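Local structure of nitroreductase (Bacteroides fragilis NCTC 9343, 3EK3) at residues A32-G37 with F51-N56; V98-E103 with E118-A123; N135-T140 with P144-Y149. The protein binds flavin mononucleotide and probably works as an oxidoreductase acting on nitrogenous compounds, with NAD or NADP as acceptor. All blocks are in the same frame, centred on the assembly; numbering follows the deposited sequence.

Contact 1: A32-G37 with F51-N56; sequences AILEAG and FTAVCN
Leu34 on the helix and Phe51 on the strand bury equal amounts of surface, and with Ala53 and Gly37 they make up the whole contact. The leucine forks over the strand: its CD1 methyl meets CB of Ala53 at 4.1 Å, while CD2 lies 4.3 Å from CB of Phe51. Its CG sits anti to the carbonyl carbon (chi1 -66°), which carries the fork toward the strand although the CB bond of Leu34 does not aim there. Phe51 does start out toward the helix, and its ring reaches past Leu34 to the last turn. There CZ comes obliquely to the carbonyl of Gly37, 3.9 Å from its O. With no side chain on Gly37, the ring meets main chain directly. The short axes of 32-37 and 51-54 pass 10.4 Å apart at 161°, nearly antiparallel. Phe51 also touches Ala116 of helix 109-126 and the ring of Trp49. From the second subunit, a strand pairs in parallel with 51-54 and carries the sheet across the dimer interface, and Ile186 of that subunit packs on Leu34. Between helix and strand no hydrogen bond forms; the fit rests on methyls, the CB and ring of Phe51, and one glycine carbonyl, so it is held by burial and shape rather than by directed polar bonds.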
loop_
_atom_site.group_PDB
_atom_site.type_symbol
_atom_site.label_atom_id
_atom_site.label_comp_id
_atom_site.label_asym_id
_atom_site.label_seq_id
_atom_site.Cartn_x
_atom_site.Cartn_y
_atom_site.Cartn_z
ATOM N N ALA A 32 0.521 -13.013 13.726
ATOM C CA ALA A 32 -0.427 -11.883 13.764
ATOM C C ALA A 32 -0.092 -10.858 12.700
ATOM O O ALA A 32 -0.996 -10.294 12.060
ATOM C CB ALA A 32 -0.406 -11.214 15.126
ATOM N N ILE A 33 1.201 -10.596 12.523
ATOM C CA ILE A 33 1.665 -9.633 11.511
ATOM C C ILE A 33 1.398 -10.161 10.091
ATOM O O ILE A 33 0.901 -9.439 9.235
ATOM C CB ILE A 33 3.179 -9.347 11.695
ATOM C CG1 ILE A 33 3.420 -8.527 12.965
ATOM C CG2 ILE A 33 3.764 -8.621 10.511
ATOM C CD1 ILE A 33 4.896 -8.505 13.431
ATOM N N LEU A 34 1.688 -11.438 9.855
ATOM C CA LEU A 34 1.438 -11.998 8.545
ATOM C C LEU A 34 -0.045 -12.059 8.229
ATOM O O LEU A 34 -0.443 -11.840 7.091
ATOM C CB LEU A 34 2.054 -13.381 8.408
ATOM C CG LEU A 34 3.575 -13.390 8.458
ATOM C CD1 LEU A 34 4.040 -14.853 8.754
ATOM C CD2 LEU A 34 4.209 -12.838 7.148
ATOM N N GLU A 35 -0.851 -12.371 9.234
ATOM C CA GLU A 35 -2.292 -12.424 9.054
ATOM C C GLU A 35 -2.797 -11.026 8.678
ATOM O O GLU A 35 -3.696 -10.877 7.867
ATOM C CB GLU A 35 -2.974 -12.904 10.325
ATOM C CG GLU A 35 -4.518 -12.915 10.249
ATOM C CD GLU A 35 -5.152 -13.374 11.545
ATOM O OE1 GLU A 35 -4.790 -12.867 12.621
ATOM O OE2 GLU A 35 -6.023 -14.249 11.495
ATOM N N ALA A 36 -2.203 -10.006 9.276
ATOM C CA ALA A 36 -2.619 -8.627 9.002
ATOM C C ALA A 36 -2.377 -8.302 7.525
ATOM O O ALA A 36 -3.257 -7.733 6.896
ATOM C CB ALA A 36 -1.911 -7.624 9.927
ATOM N N GLY A 37 -1.205 -8.693 6.992
ATOM C CA GLY A 37 -0.927 -8.589 5.558
ATOM C C GLY A 37 -1.953 -9.330 4.697
ATOM O O GLY A 37 -2.423 -8.803 3.675
ATOM N N PHE A 51 3.613 -14.408 0.793
ATOM C CA PHE A 51 4.365 -13.834 1.881
ATOM C C PHE A 51 5.337 -14.897 2.384
ATOM O O PHE A 51 4.909 -15.874 2.983
ATOM C CB PHE A 51 3.418 -13.435 3.015
ATOM C CG PHE A 51 2.192 -12.646 2.568
ATOM C CD1 PHE A 51 2.324 -11.428 1.971
ATOM C CD2 PHE A 51 0.904 -13.160 2.730
ATOM C CE1 PHE A 51 1.203 -10.694 1.586
ATOM C CE2 PHE A 51 -0.234 -12.430 2.334
ATOM C CZ PHE A 51 -0.059 -11.192 1.736
ATOM N N THR A 52 6.631 -14.711 2.120
ATOM C CA THR A 52 7.666 -15.671 2.494
ATOM C C THR A 52 8.462 -15.066 3.641
ATOM O O THR A 52 9.292 -14.181 3.441
ATOM C CB THR A 52 8.580 -16.036 1.286
ATOM O OG1 THR A 52 7.754 -16.458 0.196
ATOM C CG2 THR A 52 9.515 -17.184 1.651
ATOM N N ALA A 53 8.152 -15.510 4.861
ATOM C CA ALA A 53 8.791 -14.993 6.051
ATOM C C ALA A 53 10.069 -15.775 6.314
ATOM O O ALA A 53 10.028 -16.952 6.650
ATOM C CB ALA A 53 7.847 -15.061 7.262
ATOM N N VAL A 54 11.212 -15.123 6.148
ATOM C CA VAL A 54 12.495 -15.762 6.349
ATOM C C VAL A 54 13.054 -15.336 7.704
ATOM O O VAL A 54 13.361 -14.166 7.905
ATOM C CB VAL A 54 13.499 -15.406 5.242
ATOM C CG1 VAL A 54 14.845 -16.166 5.438
ATOM C CG2 VAL A 54 12.899 -15.724 3.878
ATOM N N CYS A 55 13.182 -16.309 8.611
ATOM C CA CYS A 55 13.570 -16.075 9.987
ATOM C C CYS A 55 14.944 -16.639 10.322
ATOM O O CYS A 55 15.329 -16.677 11.464
ATOM C CB CYS A 55 12.543 -16.730 10.880
ATOM S SG CYS A 55 10.881 -16.121 10.608
ATOM N N ASN A 56 15.686 -17.049 9.312
ATOM C CA ASN A 56 16.923 -17.769 9.528
ATOM C C ASN A 56 18.086 -16.854 9.141
ATOM O O ASN A 56 18.199 -16.427 8.000
ATOM C CB ASN A 56 16.872 -19.020 8.653
ATOM C CG ASN A 56 18.030 -19.945 8.883
ATOM O OD1 ASN A 56 19.173 -19.581 8.663
ATOM N ND2 ASN A 56 17.736 -21.149 9.344
#

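Contact 2: V98-E103 with E118-A123; sequences VIVSNE and ENMFLA
Met120, present as selenomethionine, overlaps Val98 and Val100 on the sheet, and this single long side chain makes every contact between residues 118-123 and 98-103. Its selenium meets Val98 CG1 at 4.1 Å, the two side chains reaching toward each other tip to tip. One atom further out, the CE methyl turns to the next residue on the same face of the strand and lies 4.2 Å from CG2 of Val100. The chain can span the gap because CG stands anti to the carbonyl carbon (chi1 -73°) and everything beyond it is extended. That reach is needed: even the nearest pair of CA atoms, those of Val98 and Met120, are 9.5 Å apart. On the valine side, CG1 of Val98 is the branch anti to the backbone N (chi1 -171°), and it is the one presented to the selenium. Val98 and Val100 both point their CB bonds toward the helix. Around this core, Ile33 and Leu34 of helix 27-38 pack on Met120, and Phe51 of the neighbouring strand lies against it too. Further along helix 109-126, Leu122 meets Asn119 of the second subunit and Ala123 meets its Leu8, so the helix has the sheet on one hand and the dimer partner on another. Toward the end of the strand Asn102 is polar: its OD1 bonds to OG1 of Thr48 and its ND2 to the carbonyl of Ala109, where the long helix begins. Across the contact itself only carbon and selenium meet, with no polar pair; helix and sheet are joined here by the dispersion forces of one extended, polarisable side chain set against two branched ones.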
loop_
_atom_site.group_PDB
_atom_site.type_symbol
_atom_site.label_atom_id
_atom_site.label_comp_id
_atom_site.label_asym_id
_atom_site.label_seq_id
_atom_site.Cartn_x
_atom_site.Cartn_y
_atom_site.Cartn_z
ATOM N N VAL A 98 10.276 -10.503 5.640
ATOM C CA VAL A 98 9.135 -11.049 4.905
ATOM C C VAL A 98 9.200 -10.568 3.463
ATOM O O VAL A 98 9.144 -9.351 3.164
ATOM C CB VAL A 98 7.802 -10.645 5.476
ATOM C CG1 VAL A 98 6.649 -11.408 4.808
ATOM C CG2 VAL A 98 7.773 -10.911 6.947
ATOM N N ILE A 99 9.364 -11.522 2.567
ATOM C CA ILE A 99 9.406 -11.223 1.145
ATOM C C ILE A 99 7.982 -11.243 0.594
ATOM O O ILE A 99 7.323 -12.268 0.650
ATOM C CB ILE A 99 10.254 -12.285 0.390
ATOM C CG1 ILE A 99 11.681 -12.316 0.968
ATOM C CG2 ILE A 99 10.284 -11.993 -1.123
ATOM C CD1 ILE A 99 12.543 -13.484 0.514
ATOM N N VAL A 100 7.536 -10.118 0.034
ATOM C CA VAL A 100 6.134 -9.996 -0.402
ATOM C C VAL A 100 6.168 -9.984 -1.934
ATOM O O VAL A 100 6.724 -9.082 -2.550
ATOM C CB VAL A 100 5.410 -8.776 0.216
ATOM C CG1 VAL A 100 3.919 -8.727 -0.257
ATOM C CG2 VAL A 100 5.423 -8.825 1.792
ATOM N N SER A 101 5.572 -11.016 -2.541
ATOM C CA SER A 101 5.673 -11.217 -3.996
ATOM C C SER A 101 4.276 -11.302 -4.600
ATOM O O SER A 101 3.329 -11.529 -3.900
ATOM C CB SER A 101 6.460 -12.482 -4.321
ATOM O OG SER A 101 5.841 -13.674 -3.849
ATOM N N ASN A 102 4.180 -11.152 -5.916
ATOM C CA ASN A 102 2.893 -11.278 -6.591
ATOM C C ASN A 102 3.175 -11.625 -8.013
ATOM O O ASN A 102 4.259 -11.352 -8.500
ATOM C CB ASN A 102 2.110 -9.955 -6.482
ATOM C CG ASN A 102 0.572 -10.125 -6.626
ATOM O OD1 ASN A 102 0.056 -11.216 -6.850
ATOM N ND2 ASN A 102 -0.149 -9.009 -6.523
ATOM N N GLU A 103 2.187 -12.211 -8.685
ATOM C CA GLU A 103 2.271 -12.365 -10.121
ATOM C C GLU A 103 2.091 -10.988 -10.744
ATOM O O GLU A 103 1.338 -10.150 -10.270
ATOM C CB GLU A 103 1.242 -13.376 -10.621
ATOM C CG GLU A 103 -0.181 -12.995 -10.420
ATOM C CD GLU A 103 -1.167 -14.082 -10.928
ATOM O OE1 GLU A 103 -0.954 -15.295 -10.640
ATOM O OE2 GLU A 103 -2.143 -13.680 -11.605
ATOM N N GLU A 118 1.831 -2.405 4.278
ATOM C CA GLU A 118 1.420 -1.373 5.221
ATOM C C GLU A 118 0.686 -1.975 6.413
ATOM O O GLU A 118 0.982 -1.594 7.537
ATOM C CB GLU A 118 0.625 -0.269 4.534
ATOM C CG GLU A 118 0.286 0.974 5.366
ATOM C CD GLU A 118 1.503 1.722 5.893
ATOM O OE1 GLU A 118 2.590 1.465 5.407
ATOM O OE2 GLU A 118 1.396 2.564 6.830
ATOM N N ASN A 119 -0.212 -2.923 6.183
ATOM C CA ASN A 119 -0.848 -3.645 7.306
ATOM C C ASN A 119 0.171 -4.283 8.264
ATOM O O ASN A 119 0.038 -4.213 9.479
ATOM C CB ASN A 119 -1.820 -4.722 6.766
ATOM C CG ASN A 119 -3.147 -4.144 6.351
ATOM O OD1 ASN A 119 -3.347 -2.917 6.398
ATOM N ND2 ASN A 119 -4.085 -5.025 5.957
HETATM N N MSE A 120 1.163 -4.941 7.695
HETATM C CA MSE A 120 2.201 -5.618 8.458
HETATM C C MSE A 120 2.993 -4.636 9.319
HETATM O O MSE A 120 3.210 -4.897 10.511
HETATM C CB MSE A 120 3.137 -6.357 7.500
HETATM C CG MSE A 120 2.519 -7.575 6.910
HETATM SE SE MSE A 120 3.913 -8.673 6.040
HETATM C CE MSE A 120 2.740 -9.758 4.941
ATOM N N PHE A 121 3.371 -3.489 8.740
ATOM C CA PHE A 121 4.061 -2.414 9.492
ATOM C C PHE A 121 3.243 -1.984 10.703
ATOM O O PHE A 121 3.743 -1.844 11.823
ATOM C CB PHE A 121 4.298 -1.160 8.662
ATOM C CG PHE A 121 5.299 -1.311 7.510
ATOM C CD1 PHE A 121 6.364 -2.239 7.526
ATOM C CD2 PHE A 121 5.216 -0.429 6.442
ATOM C CE1 PHE A 121 7.274 -2.304 6.439
ATOM C CE2 PHE A 121 6.127 -0.469 5.370
ATOM C CZ PHE A 121 7.157 -1.420 5.381
ATOM N N LEU A 122 1.956 -1.743 10.441
ATOM C CA LEU A 122 1.052 -1.274 11.484
ATOM C C LEU A 122 0.785 -2.340 12.547
ATOM O O LEU A 122 0.815 -2.071 13.751
ATOM C CB LEU A 122 -0.240 -0.762 10.843
ATOM C CG LEU A 122 -0.079 0.482 9.959
ATOM C CD1 LEU A 122 -1.413 0.866 9.249
ATOM C CD2 LEU A 122 0.495 1.692 10.719
ATOM N N ALA A 123 0.571 -3.568 12.097
ATOM C CA ALA A 123 0.470 -4.706 12.994
ATOM C C ALA A 123 1.741 -4.785 13.873
ATOM O O ALA A 123 1.659 -4.947 15.083
ATOM C CB ALA A 123 0.280 -5.974 12.187
#

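Contact 3: N135-T140 with P144-Y149; sequences NQLGTT and PEVRAY. With FMN (flavin mononucleotide), chain B.
Val146, in the first turn of helix 144-153, faces Leu137 and Thr140 of the loop that has just passed the flavin. Along the helix, Pro144 opens the first turn and accepts a backbone bond from Ala148, and Glu145 pairs its carboxylate with Lys73 in a salt bridge. Val146 then turns inward and does all the touching. Its CG1, anti to the backbone N (chi1 173°), presses on CD2 of Leu137 at a tight 3.5 Å, the two side chains crossing obliquely. Its CB lies 3.3 Å from the carbonyl O of Thr140, which is flanked by both valine methyls. Next, Arg147 turns back to the connecting loop, with a salt bridge to Asp142 and a bond to the carbonyl of Cys141; Tyr149 reaches Glu62 through its hydroxyl. On the loop side, Thr140 OG1 donates to the carbonyl O of Gln136 at 2.7 Å, tying Thr140 back to a residue that holds the cofactor. A type I turn from Asn135 to Gly138 presents two donors to one flavin oxygen: Asn135 N lies 2.8 Å from FMN O4 (152° at the hydrogen), and Gln136 NE2 lies 2.9 Å from FMN O4 (150°). This double grip would be expected to draw electron density toward O4. The arrangement belongs to the FMN site of the nitroreductase fold: a turn after strand 130-134 binds the pyrimidine end of the isoalloxazine, with the following helix packed behind it.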
loop_
_atom_site.group_PDB
_atom_site.type_symbol
_atom_site.label_atom_id
_atom_site.label_comp_id
_atom_site.label_asym_id
_atom_site.label_seq_id
_atom_site.Cartn_x
_atom_site.Cartn_y
_atom_site.Cartn_z
ATOM N N ASN A 135 13.545 -2.608 -0.185
ATOM C CA ASN A 135 13.175 -2.578 -1.618
ATOM C C ASN A 135 14.150 -3.252 -2.559
ATOM O O ASN A 135 13.912 -3.270 -3.751
ATOM C CB ASN A 135 12.965 -1.127 -2.052
ATOM C CG ASN A 135 11.882 -0.967 -3.124
ATOM O OD1 ASN A 135 10.878 -1.683 -3.122
ATOM N ND2 ASN A 135 12.067 0.007 -3.994
ATOM N N GLN A 136 15.239 -3.826 -2.054
ATOM C CA GLN A 136 16.341 -4.220 -2.931
ATOM C C GLN A 136 16.065 -5.460 -3.772
ATOM O O GLN A 136 16.789 -5.704 -4.744
ATOM C CB GLN A 136 17.650 -4.377 -2.150
ATOM C CG GLN A 136 18.230 -3.055 -1.755
ATOM C CD GLN A 136 17.349 -2.293 -0.803
ATOM O OE1 GLN A 136 16.956 -2.817 0.243
ATOM N NE2 GLN A 136 17.050 -1.015 -1.133
ATOM N N LEU A 137 15.013 -6.214 -3.467
ATOM C CA LEU A 137 14.659 -7.357 -4.365
ATOM C C LEU A 137 13.794 -6.956 -5.587
ATOM O O LEU A 137 13.632 -7.736 -6.501
ATOM C CB LEU A 137 13.995 -8.479 -3.564
ATOM C CG LEU A 137 14.956 -9.393 -2.784
ATOM C CD1 LEU A 137 14.205 -10.317 -1.799
ATOM C CD2 LEU A 137 15.815 -10.198 -3.748
ATOM N N GLY A 138 13.239 -5.747 -5.633
ATOM C CA GLY A 138 12.447 -5.357 -6.811
ATOM C C GLY A 138 13.201 -5.418 -8.114
ATOM O O GLY A 138 12.677 -5.925 -9.114
ATOM N N THR A 139 14.407 -4.869 -8.143
ATOM C CA THR A 139 15.180 -4.808 -9.397
ATOM C C THR A 139 16.177 -5.959 -9.522
ATOM O O THR A 139 16.804 -6.139 -10.599
ATOM C CB THR A 139 15.958 -3.516 -9.508
ATOM O OG1 THR A 139 16.821 -3.417 -8.384
ATOM C CG2 THR A 139 15.018 -2.323 -9.569
ATOM N N THR A 140 16.293 -6.767 -8.483
ATOM C CA THR A 140 17.252 -7.874 -8.476
ATOM C C THR A 140 16.630 -9.281 -8.498
ATOM O O THR A 140 17.357 -10.263 -8.694
ATOM C CB THR A 140 18.233 -7.803 -7.257
ATOM O OG1 THR A 140 17.505 -7.940 -6.015
ATOM C CG2 THR A 140 19.093 -6.541 -7.297
ATOM N N PRO A 144 19.746 -14.233 -12.073
ATOM C CA PRO A 144 19.723 -15.696 -11.985
ATOM C C PRO A 144 20.071 -16.264 -10.611
ATOM O O PRO A 144 19.370 -17.157 -10.122
ATOM C CB PRO A 144 20.759 -16.119 -13.017
ATOM C CG PRO A 144 20.750 -14.979 -14.024
ATOM C CD PRO A 144 20.521 -13.748 -13.234
ATOM N N GLU A 145 21.133 -15.760 -9.972
ATOM C CA GLU A 145 21.489 -16.282 -8.660
ATOM C C GLU A 145 20.519 -15.855 -7.564
ATOM O O GLU A 145 20.179 -16.669 -6.698
ATOM C CB GLU A 145 22.934 -15.948 -8.283
ATOM C CG GLU A 145 23.984 -16.647 -9.178
ATOM C CD GLU A 145 24.167 -15.951 -10.533
ATOM O OE1 GLU A 145 24.098 -14.697 -10.599
ATOM O OE2 GLU A 145 24.375 -16.665 -11.545
ATOM N N VAL A 146 20.034 -14.612 -7.611
ATOM C CA VAL A 146 19.027 -14.175 -6.649
ATOM C C VAL A 146 17.778 -15.032 -6.850
ATOM O O VAL A 146 17.224 -15.591 -5.905
ATOM C CB VAL A 146 18.711 -12.664 -6.809
ATOM C CG1 VAL A 146 17.542 -12.252 -5.920
ATOM C CG2 VAL A 146 20.002 -11.784 -6.541
ATOM N N ARG A 147 17.359 -15.189 -8.106
ATOM C CA ARG A 147 16.121 -15.939 -8.372
ATOM C C ARG A 147 16.213 -17.388 -7.890
ATOM O O ARG A 147 15.271 -17.926 -7.302
ATOM C CB ARG A 147 15.765 -15.873 -9.870
ATOM C CG ARG A 147 14.476 -16.683 -10.238
ATOM C CD ARG A 147 13.269 -16.382 -9.385
ATOM N NE ARG A 147 12.808 -15.002 -9.576
ATOM C CZ ARG A 147 11.575 -14.571 -9.335
ATOM N NH1 ARG A 147 10.664 -15.379 -8.860
ATOM N NH2 ARG A 147 11.265 -13.302 -9.597
ATOM N N ALA A 148 17.342 -18.034 -8.159
ATOM C CA ALA A 148 17.532 -19.385 -7.672
ATOM C C ALA A 148 17.365 -19.453 -6.158
ATOM O O ALA A 148 16.761 -20.398 -5.632
ATOM C CB ALA A 148 18.907 -19.933 -8.124
ATOM N N TYR A 149 17.886 -18.444 -5.453
ATOM C CA TYR A 149 17.776 -18.363 -3.991
ATOM C C TYR A 149 16.324 -18.187 -3.558
ATOM O O TYR A 149 15.839 -18.905 -2.692
ATOM C CB TYR A 149 18.692 -17.255 -3.399
ATOM C CG TYR A 149 19.116 -17.627 -2.012
ATOM C CD1 TYR A 149 18.263 -17.388 -0.935
ATOM C CD2 TYR A 149 20.303 -18.339 -1.777
ATOM C CE1 TYR A 149 18.585 -17.788 0.337
ATOM C CE2 TYR A 149 20.650 -18.767 -0.472
ATOM C CZ TYR A 149 19.778 -18.505 0.569
ATOM O OH TYR A 149 20.043 -18.909 1.854
HETATM N N1 FMN B . 13.802 2.216 3.548
HETATM C C2 FMN B . 15.000 1.542 3.483
HETATM O O2 FMN B . 15.811 1.617 4.411
HETATM N N3 FMN B . 15.352 0.798 2.377
HETATM C C4 FMN B . 14.508 0.725 1.323
HETATM O O4 FMN B . 14.764 -0.125 0.454
HETATM C C4A FMN B . 13.279 1.395 1.389
HETATM N N5 FMN B . 12.402 1.314 0.338
HETATM C C5A FMN B . 11.168 1.932 0.378
HETATM C C6 FMN B . 10.292 1.790 -0.699
HETATM C C7 FMN B . 9.026 2.371 -0.670
HETATM C C7M FMN B . 7.993 2.048 -1.749
HETATM C C8 FMN B . 8.633 3.071 0.478
HETATM C C8M FMN B . 7.159 3.292 0.726
HETATM C C9 FMN B . 9.513 3.206 1.556
HETATM C C9A FMN B . 10.783 2.638 1.524
HETATM N N10 FMN B . 11.696 2.770 2.585
HETATM C C10 FMN B . 12.905 2.117 2.530
HETATM C "C1'" FMN B . 11.322 3.514 3.843
HETATM C "C2'" FMN B . 11.301 5.025 3.584
HETATM O "O2'" FMN B . 12.625 5.523 3.499
HETATM C "C3'" FMN B . 10.599 5.682 4.760
HETATM O "O3'" FMN B . 9.236 5.322 4.705
HETATM C "C4'" FMN B . 10.682 7.221 4.715
HETATM O "O4'" FMN B . 12.021 7.650 4.926
HETATM C "C5'" FMN B . 9.777 7.846 5.774
HETATM O "O5'" FMN B . 10.204 7.462 7.074
HETATM P P FMN B . 9.218 6.715 8.123
HETATM O O1P FMN B . 7.967 7.498 8.199
HETATM O O2P FMN B . 9.985 6.523 9.445
HETATM O O3P FMN B . 8.818 5.386 7.534
#

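How the contacts relate
From the N terminus the contacts follow one another in series, none nested or crossed. Contact 1 closes the loop between helix 27-38 and strand 50-54, outermost in this chain; contact 2 closes the connection from strand 96-102 into helix 109-126; contact 3 closes the short bend into helix 144-153. Contacts 1 and 2 adjoin: their strands are antiparallel neighbours, joined by Ile99 N and Thr52 O at 2.8 Å, and their helices meet where Asn119 ND2 bonds to Ala36 O. Contact 3 lies about 17 Å from contact 2, centre to centre, yet Leu137 packs on Ile99. Together they tie the flavin loop to the central sheet and the dimer-facing helices.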